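PDB 5J72: putative N-acetylmuramoyl-L-alanine amidase,autolysin cwp6 from Peptoclostridium difficile, which probably hydrolyses the amide bond between N-acetylmuramic acid and L-alanine in peptidoglycan, as a zinc-dependent cell wall amidase that carries CWB2 anchoring modules. Local coordinates for residues 259-264 with 306-311; 247-252 with 284-289; 277-282 with 355-360. One frame throughout, in Å; residues are numbered along the deposited sequence.

Contact 1: 259-264 with 306-311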
loop_
_atom_site.group_PDB
_atom_site.type_symbol
_atom_site.label_atom_id
_atom_site.label_comp_id
_atom_site.label_asym_id
_atom_site.label_seq_id
_atom_site.Cartn_x
_atom_site.Cartn_y
_atom_site.Cartn_z
ATOM N N ASN A 259 -7.106 17.482 14.518
ATOM C CA ASN A 259 -8.189 16.870 15.289
ATOM C C ASN A 259 -8.284 15.360 15.084
ATOM O O ASN A 259 -9.212 14.735 15.553
ATOM C CB ASN A 259 -9.502 17.525 14.955
ATOM C CG ASN A 259 -9.830 17.471 13.516
ATOM O OD1 ASN A 259 -9.259 16.679 12.741
ATOM N ND2 ASN A 259 -10.693 18.358 13.057
ATOM N N LYS A 260 -7.314 14.780 14.394
ATOM C CA LYS A 260 -7.288 13.344 14.163
ATOM C C LYS A 260 -5.826 12.892 14.223
ATOM O O LYS A 260 -4.945 13.634 13.756
ATOM C CB LYS A 260 -7.884 13.037 12.766
ATOM C CG LYS A 260 -7.391 11.712 12.195
ATOM C CD LYS A 260 -8.397 11.145 11.104
ATOM C CE LYS A 260 -9.033 12.175 10.234
ATOM N NZ LYS A 260 -9.719 11.534 9.029
ATOM N N ILE A 261 -5.540 11.725 14.808
ATOM C CA ILE A 261 -4.172 11.246 14.803
ATOM C C ILE A 261 -4.146 9.772 14.397
ATOM O O ILE A 261 -5.098 9.029 14.601
ATOM C CB ILE A 261 -3.449 11.418 16.169
ATOM C CG1 ILE A 261 -4.199 10.663 17.293
ATOM C CG2 ILE A 261 -3.318 12.928 16.485
ATOM C CD1 ILE A 261 -3.397 10.722 18.617
ATOM N N TYR A 262 -3.045 9.378 13.768
ATOM C CA TYR A 262 -2.806 8.017 13.382
ATOM C C TYR A 262 -1.611 7.647 14.211
ATOM O O TYR A 262 -0.547 8.199 14.019
ATOM C CB TYR A 262 -2.452 7.925 11.871
ATOM C CG TYR A 262 -3.653 8.269 11.001
ATOM C CD1 TYR A 262 -4.609 7.309 10.687
ATOM C CD2 TYR A 262 -3.829 9.547 10.499
ATOM C CE1 TYR A 262 -5.694 7.602 9.881
ATOM C CE2 TYR A 262 -4.940 9.869 9.705
ATOM C CZ TYR A 262 -5.865 8.881 9.398
ATOM O OH TYR A 262 -6.979 9.144 8.656
ATOM N N ILE A 263 -1.765 6.666 15.140
ATOM C CA ILE A 263 -0.653 6.301 16.027
ATOM C C ILE A 263 0.086 5.062 15.543
ATOM O O ILE A 263 -0.546 4.074 15.088
ATOM C CB ILE A 263 -1.271 6.025 17.425
ATOM C CG1 ILE A 263 -1.865 7.327 17.988
ATOM C CG2 ILE A 263 -0.203 5.476 18.351
ATOM C CD1 ILE A 263 -2.801 7.068 19.208
ATOM N N ALA A 264 1.391 5.077 15.631
ATOM C CA ALA A 264 2.202 3.887 15.324
ATOM C C ALA A 264 3.291 3.806 16.418
ATOM O O ALA A 264 3.611 4.830 17.065
ATOM C CB ALA A 264 2.890 3.993 13.946
ATOM N N GLN A 306 -5.852 19.330 22.461
ATOM C CA GLN A 306 -6.284 19.514 21.071
ATOM C C GLN A 306 -7.738 19.224 20.826
ATOM O O GLN A 306 -8.239 19.602 19.774
ATOM C CB GLN A 306 -5.477 18.602 20.136
ATOM C CG GLN A 306 -4.104 19.133 19.898
ATOM C CD GLN A 306 -4.225 20.500 19.247
ATOM O OE1 GLN A 306 -3.761 21.477 19.794
ATOM N NE2 GLN A 306 -4.897 20.616 18.066
ATOM N N GLY A 307 -8.440 18.563 21.759
ATOM C CA GLY A 307 -9.827 18.207 21.489
ATOM C C GLY A 307 -9.929 17.270 20.282
ATOM O O GLY A 307 -10.681 17.528 19.341
ATOM N N LEU A 308 -9.159 16.190 20.298
ATOM C CA LEU A 308 -9.177 15.228 19.184
ATOM C C LEU A 308 -10.553 14.642 18.902
ATOM O O LEU A 308 -11.304 14.273 19.840
ATOM C CB LEU A 308 -8.282 14.068 19.513
ATOM C CG LEU A 308 -6.848 14.430 19.692
ATOM C CD1 LEU A 308 -6.084 13.206 20.189
ATOM C CD2 LEU A 308 -6.308 14.939 18.324
ATOM N N GLU A 309 -10.888 14.549 17.632
ATOM C CA GLU A 309 -12.122 13.929 17.242
ATOM C C GLU A 309 -11.906 12.443 17.025
ATOM O O GLU A 309 -12.798 11.663 17.350
ATOM C CB GLU A 309 -12.606 14.588 15.974
ATOM C CG GLU A 309 -12.938 16.043 16.300
ATOM C CD GLU A 309 -13.533 16.817 15.141
ATOM O OE1 GLU A 309 -13.690 16.240 14.032
ATOM O OE2 GLU A 309 -13.840 18.029 15.345
ATOM N N GLU A 310 -10.727 12.030 16.518
ATOM C CA GLU A 310 -10.521 10.623 16.165
ATOM C C GLU A 310 -9.099 10.214 16.353
ATOM O O GLU A 310 -8.230 11.035 16.136
ATOM C CB GLU A 310 -10.833 10.366 14.645
ATOM C CG GLU A 310 -12.276 10.582 14.226
ATOM C CD GLU A 310 -12.413 10.690 12.709
ATOM O OE1 GLU A 310 -13.140 11.588 12.254
ATOM O OE2 GLU A 310 -11.800 9.883 11.982
ATOM N N ALA A 311 -8.861 8.960 16.811
ATOM C CA ALA A 311 -7.514 8.397 16.941
ATOM C C ALA A 311 -7.563 6.998 16.324
ATOM O O ALA A 311 -8.502 6.226 16.581
ATOM C CB ALA A 311 -7.085 8.304 18.389
#

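Contact 2: 247-252 with 284-289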
loop_
_atom_site.group_PDB
_atom_site.type_symbol
_atom_site.label_atom_id
_atom_site.label_comp_id
_atom_site.label_asym_id
_atom_site.label_seq_id
_atom_site.Cartn_x
_atom_site.Cartn_y
_atom_site.Cartn_z
ATOM N N LEU A 247 6.581 17.433 17.365
ATOM C CA LEU A 247 6.914 18.781 16.821
ATOM C C LEU A 247 6.320 18.960 15.404
ATOM O O LEU A 247 5.883 20.050 15.043
ATOM C CB LEU A 247 8.438 18.909 16.792
ATOM C CG LEU A 247 9.040 19.008 18.256
ATOM C CD1 LEU A 247 10.582 18.815 18.171
ATOM C CD2 LEU A 247 8.597 20.369 18.861
ATOM N N ILE A 248 6.263 17.865 14.629
ATOM C CA ILE A 248 5.640 17.950 13.290
ATOM C C ILE A 248 4.153 18.205 13.451
ATOM O O ILE A 248 3.557 19.024 12.755
ATOM C CB ILE A 248 5.908 16.629 12.583
ATOM C CG1 ILE A 248 7.412 16.584 12.163
ATOM C CG2 ILE A 248 4.950 16.487 11.375
ATOM C CD1 ILE A 248 7.849 15.220 11.593
ATOM N N ALA A 249 3.539 17.508 14.420
ATOM C CA ALA A 249 2.112 17.728 14.642
ATOM C C ALA A 249 1.845 19.203 15.045
ATOM O O ALA A 249 0.834 19.784 14.623
ATOM C CB ALA A 249 1.587 16.750 15.731
ATOM N N LYS A 250 2.709 19.792 15.898
ATOM C CA LYS A 250 2.479 21.204 16.270
ATOM C C LYS A 250 2.667 22.124 15.060
ATOM O O LYS A 250 1.998 23.165 14.938
ATOM C CB LYS A 250 3.500 21.623 17.369
ATOM C CG LYS A 250 3.196 20.902 18.705
ATOM C CD LYS A 250 4.346 21.242 19.739
ATOM C CE LYS A 250 4.102 20.579 21.074
ATOM N NZ LYS A 250 5.002 21.134 22.124
ATOM N N GLU A 251 3.588 21.734 14.160
ATOM C CA GLU A 251 3.786 22.557 12.960
ATOM C C GLU A 251 2.523 22.484 12.073
ATOM O O GLU A 251 2.039 23.499 11.581
ATOM C CB GLU A 251 5.039 22.093 12.219
ATOM C CG GLU A 251 5.184 22.829 10.875
ATOM C CD GLU A 251 5.817 24.256 10.967
ATOM O OE1 GLU A 251 6.167 24.700 12.085
ATOM O OE2 GLU A 251 5.971 24.909 9.882
ATOM N N ILE A 252 1.946 21.257 11.899
ATOM C CA ILE A 252 0.734 21.177 11.097
ATOM C C ILE A 252 -0.380 22.049 11.733
ATOM O O ILE A 252 -1.135 22.723 11.029
ATOM C CB ILE A 252 0.284 19.666 10.997
ATOM C CG1 ILE A 252 1.323 18.864 10.152
ATOM C CG2 ILE A 252 -1.126 19.579 10.355
ATOM C CD1 ILE A 252 1.182 17.285 10.276
ATOM N N GLN A 284 -3.864 15.345 5.842
ATOM C CA GLN A 284 -3.026 16.403 6.465
ATOM C C GLN A 284 -3.226 16.372 7.957
ATOM O O GLN A 284 -3.408 17.432 8.598
ATOM C CB GLN A 284 -3.364 17.818 5.898
ATOM C CG GLN A 284 -3.153 17.789 4.390
ATOM C CD GLN A 284 -3.380 19.154 3.736
ATOM O OE1 GLN A 284 -3.316 20.187 4.378
ATOM N NE2 GLN A 284 -3.620 19.154 2.429
ATOM N N GLN A 285 -3.217 15.167 8.526
ATOM C CA GLN A 285 -3.358 15.033 9.998
ATOM C C GLN A 285 -2.146 14.220 10.376
ATOM O O GLN A 285 -1.649 13.341 9.637
ATOM C CB GLN A 285 -4.716 14.432 10.399
ATOM C CG GLN A 285 -5.856 15.379 10.029
ATOM C CD GLN A 285 -5.977 16.557 10.995
ATOM O OE1 GLN A 285 -5.801 16.436 12.212
ATOM N NE2 GLN A 285 -6.239 17.729 10.449
ATOM N N PRO A 286 -1.585 14.479 11.559
ATOM C CA PRO A 286 -0.365 13.758 11.917
ATOM C C PRO A 286 -0.329 12.289 12.301
ATOM O O PRO A 286 -1.289 11.706 12.781
ATOM C CB PRO A 286 0.179 14.579 13.089
ATOM C CG PRO A 286 -1.041 15.208 13.721
ATOM C CD PRO A 286 -2.157 15.242 12.689
ATOM N N ILE A 287 0.858 11.742 12.083
ATOM C CA ILE A 287 1.202 10.397 12.562
ATOM C C ILE A 287 1.921 10.667 13.903
ATOM O O ILE A 287 2.903 11.426 13.957
ATOM C CB ILE A 287 2.166 9.660 11.608
ATOM C CG1 ILE A 287 1.452 9.353 10.247
ATOM C CG2 ILE A 287 2.647 8.342 12.292
ATOM C CD1 ILE A 287 2.541 8.920 9.174
ATOM N N ILE A 288 1.387 10.089 14.983
ATOM C CA ILE A 288 1.947 10.314 16.309
ATOM C C ILE A 288 2.650 9.046 16.666
ATOM O O ILE A 288 2.054 7.961 16.636
ATOM C CB ILE A 288 0.798 10.624 17.285
ATOM C CG1 ILE A 288 0.167 12.026 16.989
ATOM C CG2 ILE A 288 1.344 10.544 18.749
ATOM C CD1 ILE A 288 1.113 13.240 17.292
ATOM N N LEU A 289 3.931 9.140 16.973
ATOM C CA LEU A 289 4.660 7.950 17.335
ATOM C C LEU A 289 4.611 7.701 18.879
ATOM O O LEU A 289 4.796 8.617 19.675
ATOM C CB LEU A 289 6.106 8.052 16.843
ATOM C CG LEU A 289 6.196 8.173 15.317
ATOM C CD1 LEU A 289 7.719 8.208 14.902
ATOM C CD2 LEU A 289 5.501 6.928 14.646
#

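Contact 3: 277-282 with 355-360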
loop_
_atom_site.group_PDB
_atom_site.type_symbol
_atom_site.label_atom_id
_atom_site.label_comp_id
_atom_site.label_asym_id
_atom_site.label_seq_id
_atom_site.Cartn_x
_atom_site.Cartn_y
_atom_site.Cartn_z
ATOM N N SER A 277 1.061 6.434 6.016
ATOM C CA SER A 277 1.609 7.724 5.552
ATOM C C SER A 277 0.787 8.382 4.439
ATOM O O SER A 277 0.507 9.598 4.485
ATOM C CB SER A 277 3.034 7.481 4.982
ATOM O OG SER A 277 3.910 7.700 6.054
ATOM N N SER A 278 0.377 7.604 3.429
ATOM C CA SER A 278 -0.338 8.265 2.344
ATOM C C SER A 278 -1.677 8.732 2.831
ATOM O O SER A 278 -2.159 9.763 2.353
ATOM C CB SER A 278 -0.490 7.355 1.098
ATOM O OG SER A 278 -1.305 6.216 1.381
ATOM N N LYS A 279 -2.257 8.033 3.776
ATOM C CA LYS A 279 -3.592 8.414 4.200
ATOM C C LYS A 279 -3.501 9.641 5.168
ATOM O O LYS A 279 -4.268 10.615 5.039
ATOM C CB LYS A 279 -4.220 7.194 4.899
ATOM C CG LYS A 279 -5.541 7.559 5.605
ATOM C CD LYS A 279 -6.596 8.093 4.588
ATOM C CE LYS A 279 -7.951 8.251 5.286
ATOM N NZ LYS A 279 -8.824 9.245 4.614
ATOM N N ALA A 280 -2.581 9.565 6.117
ATOM C CA ALA A 280 -2.337 10.694 7.029
ATOM C C ALA A 280 -1.990 11.954 6.136
ATOM O O ALA A 280 -2.361 13.079 6.445
ATOM C CB ALA A 280 -1.117 10.360 7.931
ATOM N N GLY A 281 -1.225 11.716 5.013
ATOM C CA GLY A 281 -0.863 12.835 4.129
ATOM C C GLY A 281 -2.072 13.408 3.425
ATOM O O GLY A 281 -2.209 14.632 3.324
ATOM N N GLU A 282 -2.936 12.566 2.913
ATOM C CA GLU A 282 -4.146 13.062 2.219
ATOM C C GLU A 282 -5.038 13.851 3.202
ATOM O O GLU A 282 -5.582 14.877 2.832
ATOM C CB GLU A 282 -4.978 11.841 1.682
ATOM C CG GLU A 282 -6.281 12.275 1.081
ATOM C CD GLU A 282 -7.140 11.073 0.618
ATOM O OE1 GLU A 282 -6.567 10.061 0.192
ATOM O OE2 GLU A 282 -8.390 11.190 0.659
ATOM N N LYS A 355 -7.560 -1.509 2.437
ATOM C CA LYS A 355 -8.969 -1.886 2.536
ATOM C C LYS A 355 -9.768 -0.968 3.431
ATOM O O LYS A 355 -10.908 -0.612 3.102
ATOM C CB LYS A 355 -9.025 -3.370 3.047
ATOM C CG LYS A 355 -10.408 -3.820 3.476
ATOM C CD LYS A 355 -10.262 -5.107 4.393
ATOM C CE LYS A 355 -9.729 -4.710 5.757
ATOM N NZ LYS A 355 -9.539 -5.881 6.665
ATOM N N THR A 356 -9.194 -0.541 4.545
ATOM C CA THR A 356 -9.944 0.284 5.481
ATOM C C THR A 356 -10.033 1.752 5.134
ATOM O O THR A 356 -11.115 2.347 5.256
ATOM C CB THR A 356 -9.203 0.193 6.819
ATOM O OG1 THR A 356 -9.201 -1.186 7.224
ATOM C CG2 THR A 356 -9.830 1.073 7.940
ATOM N N PHE A 357 -8.924 2.340 4.722
ATOM C CA PHE A 357 -8.866 3.810 4.471
ATOM C C PHE A 357 -9.051 4.220 3.042
ATOM O O PHE A 357 -9.170 5.433 2.793
ATOM C CB PHE A 357 -7.498 4.347 5.012
ATOM C CG PHE A 357 -7.437 4.189 6.530
ATOM C CD1 PHE A 357 -6.599 3.278 7.111
ATOM C CD2 PHE A 357 -8.245 4.955 7.364
ATOM C CE1 PHE A 357 -6.542 3.119 8.493
ATOM C CE2 PHE A 357 -8.194 4.795 8.757
ATOM C CZ PHE A 357 -7.343 3.885 9.302
ATOM N N TYR A 358 -9.077 3.279 2.077
ATOM C CA TYR A 358 -9.323 3.590 0.665
ATOM C C TYR A 358 -10.466 2.570 0.229
ATOM O O TYR A 358 -10.239 1.708 -0.624
ATOM C CB TYR A 358 -8.053 3.338 -0.206
ATOM C CG TYR A 358 -6.963 4.329 0.153
ATOM C CD1 TYR A 358 -6.843 5.541 -0.530
ATOM C CD2 TYR A 358 -6.098 4.090 1.227
ATOM C CE1 TYR A 358 -5.885 6.485 -0.154
ATOM C CE2 TYR A 358 -5.139 5.030 1.608
ATOM C CZ TYR A 358 -5.031 6.217 0.907
ATOM O OH TYR A 358 -4.021 7.085 1.238
ATOM N N PRO A 359 -11.647 2.692 0.809
ATOM C CA PRO A 359 -12.796 1.835 0.544
ATOM C C PRO A 359 -13.351 1.899 -0.869
ATOM O O PRO A 359 -13.986 0.946 -1.295
ATOM C CB PRO A 359 -13.815 2.304 1.584
ATOM C CG PRO A 359 -13.523 3.711 1.751
ATOM C CD PRO A 359 -12.016 3.763 1.752
ATOM N N ASP A 360 -13.154 2.997 -1.589
ATOM C CA ASP A 360 -13.705 3.067 -2.928
ATOM C C ASP A 360 -13.234 1.921 -3.810
ATOM O O ASP A 360 -12.074 1.513 -3.750
ATOM C CB ASP A 360 -13.294 4.384 -3.594
ATOM C CG ASP A 360 -13.914 5.649 -3.005
ATOM O OD1 ASP A 360 -14.771 5.535 -2.127
ATOM O OD2 ASP A 360 -13.520 6.752 -3.427
HETATM O O HOH W 1 -3.692 9.324 -0.176
HETATM O O HOH W 2 -8.923 7.804 1.588
HETATM O O HOH W 3 -11.176 6.899 4.201
#

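Contact 1: 259-264 with 306-311
Asn259 O accepts two backbone N-H groups at this junction: those of Glu309 and Glu310 converge on it in its carbonyl plane. Glu309 N lies 2.7 Å from Asn259 O, on a lone pair and with an N-H...O angle of 152°; Glu310 N follows at 3.2 Å from the same Asn259 O. Ile261 N then returns a bond of 3.1 Å to Glu310 O, so Glu310 is bonded to the residues on either side of Lys260, the signature of a parallel strand pair. Lys260 CA also sits 3.2 Å from Glu310 O as a CA-H...O contact. The doubled acceptance coincides with the corner the chain turns at Glu309, just before the regular pairing begins. At the corner itself the amide of Asn259 stacks on the carboxylate of Glu309, their planes 25° apart.

On one face of the sheet, Lys260 and Glu310 run side by side in the same direction. Their ion pair is long, with Lys260 NZ 4.0 Å from Glu310 OE2; the bend of the lysine at chi3 (37°) accompanies a salt bridge from NZ to Asp283, while Glu310 OE2 bonds the hydroxyl of Tyr312. On the opposite face, Ile261 CG1 meets Ala311 CB at 3.9 Å, and its CD1 crosses the Leu308 side chain, 4.0 Å from Leu308 CD1. Ile328 of helix 322-329 packs against Ala311 on this side.

Farther out, Gln285 OE1 accepts from both Asn259 N and Lys260 N, fixing the strand entrance from the neighbouring strand's side. The geometry therefore implies a join carried by backbone bonding and a buried apolar face, with the charges across it probably contributing a modest electrostatic term, since each has its stronger polar partner elsewhere.

Contact 2: 247-252 with 284-289
Ile252, Pro286 and Ala249 carry this contact, burying 57, 48 and 45 Å² respectively; with no hydrogen bond between the segments, the contact is one of van der Waals packing, mostly apolar. Pro286 turns its CB-CG bond to the helix. Its CG and CB atoms are practically equidistant from the methyl of Ala249, with Ala249 CB 3.7 Å from Pro286 CG, and the backbones come to 5.4 Å between Ala249 CA and Pro286 CA, consistent with the small size of the alanine side chain.

Ile252, one turn farther along the helix, divides its two branches. CG1 lies beside the backbone N (chi1 -68°), and the chain continues so that Ile252 CD1 reaches Pro286 CB at 4.0 Å, the two side chains crossing obliquely. The other branch, CG2, rests 3.6 Å from Gln284 O, a carbonyl that accepts a hydrogen bond from His256 NE2. Beyond the proline, Ile288 CD1 comes to 3.9 Å from Ala249 CB, so the alanine methyl meets both proline and isoleucine.

Gln284, with positive phi, is the C-prime residue of the Schellman motif ending helix 270-283, which leads the chain into strand 287-290. Helix 241-253 thus lies against the start of this edge strand of the four-stranded parallel sheet of this CWB2 module, with Leu176 of helix 174-180 packing on Ile252 and Trp302 of helix 297-306 on Ala249.

Contact 3: 277-282 with 355-360
Tyr358 lays the hydroxyl end of its ring against the helical turn formed by Ser278, Lys279 and Glu282. Its OH is 2.9 Å from Ser278 OG in a hydrogen bond that either hydroxyl could donate; the serine OG, lodged between backbone N and carbonyl carbon (chi1 65°), is turned to meet it. A water at the ring edge, in plane, lies 2.7 Å from Tyr358 OH and bridges it to Ser278 O, giving the phenol a second tie to the same serine. Lys279 CB closes on the hydroxyl at 3.7 Å from Tyr358 OH, and Glu282 arrives tip to tip, with its OE1 3.7 Å from Tyr358 CE1 and the carboxylate inclined 65° to the ring.

Lys279 bends at chi2 (61°), which carries its aliphatic chain across Phe357 at about a right angle. Lys279 CG is 3.8 Å from Phe357 CB, and Lys279 CE 3.9 Å from Phe357 CD2. Its ammonium group is paired with Asp283 by a salt bridge; two further waters, bound only weakly by NZ, donate to Phe357 O, the nearer at 2.7 Å from that oxygen. That nearer water also sits over one face of the Tyr358 ring, toward its rim.

The contact joins helix 270-283 of one CWB2 range to the last turn of helix 346-357 and the following residues in the next. Tyr312 of strand 308-314 meets Phe357 edge-to-face, Val341 of strand 334-341 also packs on Phe357, and Pro390 touches Tyr358, placing the junction between the two units.

Contacts 1 and 2, centred 10 Å apart, meet on neighbouring strands of one parallel sheet: Tyr262 O probably accepts from Ile288 N at 2.9 Å. Helix 270-283 is the crossover from strand 260-265 to strand 287-290, and contact 3 uses its side facing 355-360, while Ala280 CB packs on the sheet, 3.8 Å from Tyr262 CD2 and 3.6 Å from Ile287 CG1. Tyr262 also reaches contact 3 through CE1, 3.9 Å from Phe357 CE2. Contacts 1 and 2 lie within one CWB2 range, and contact 3 joins it to the next. None includes a ligand of the zinc site formed by His460, Glu477 and His530; the Leu308 side chain is about 8 Å from a bound calcium ion.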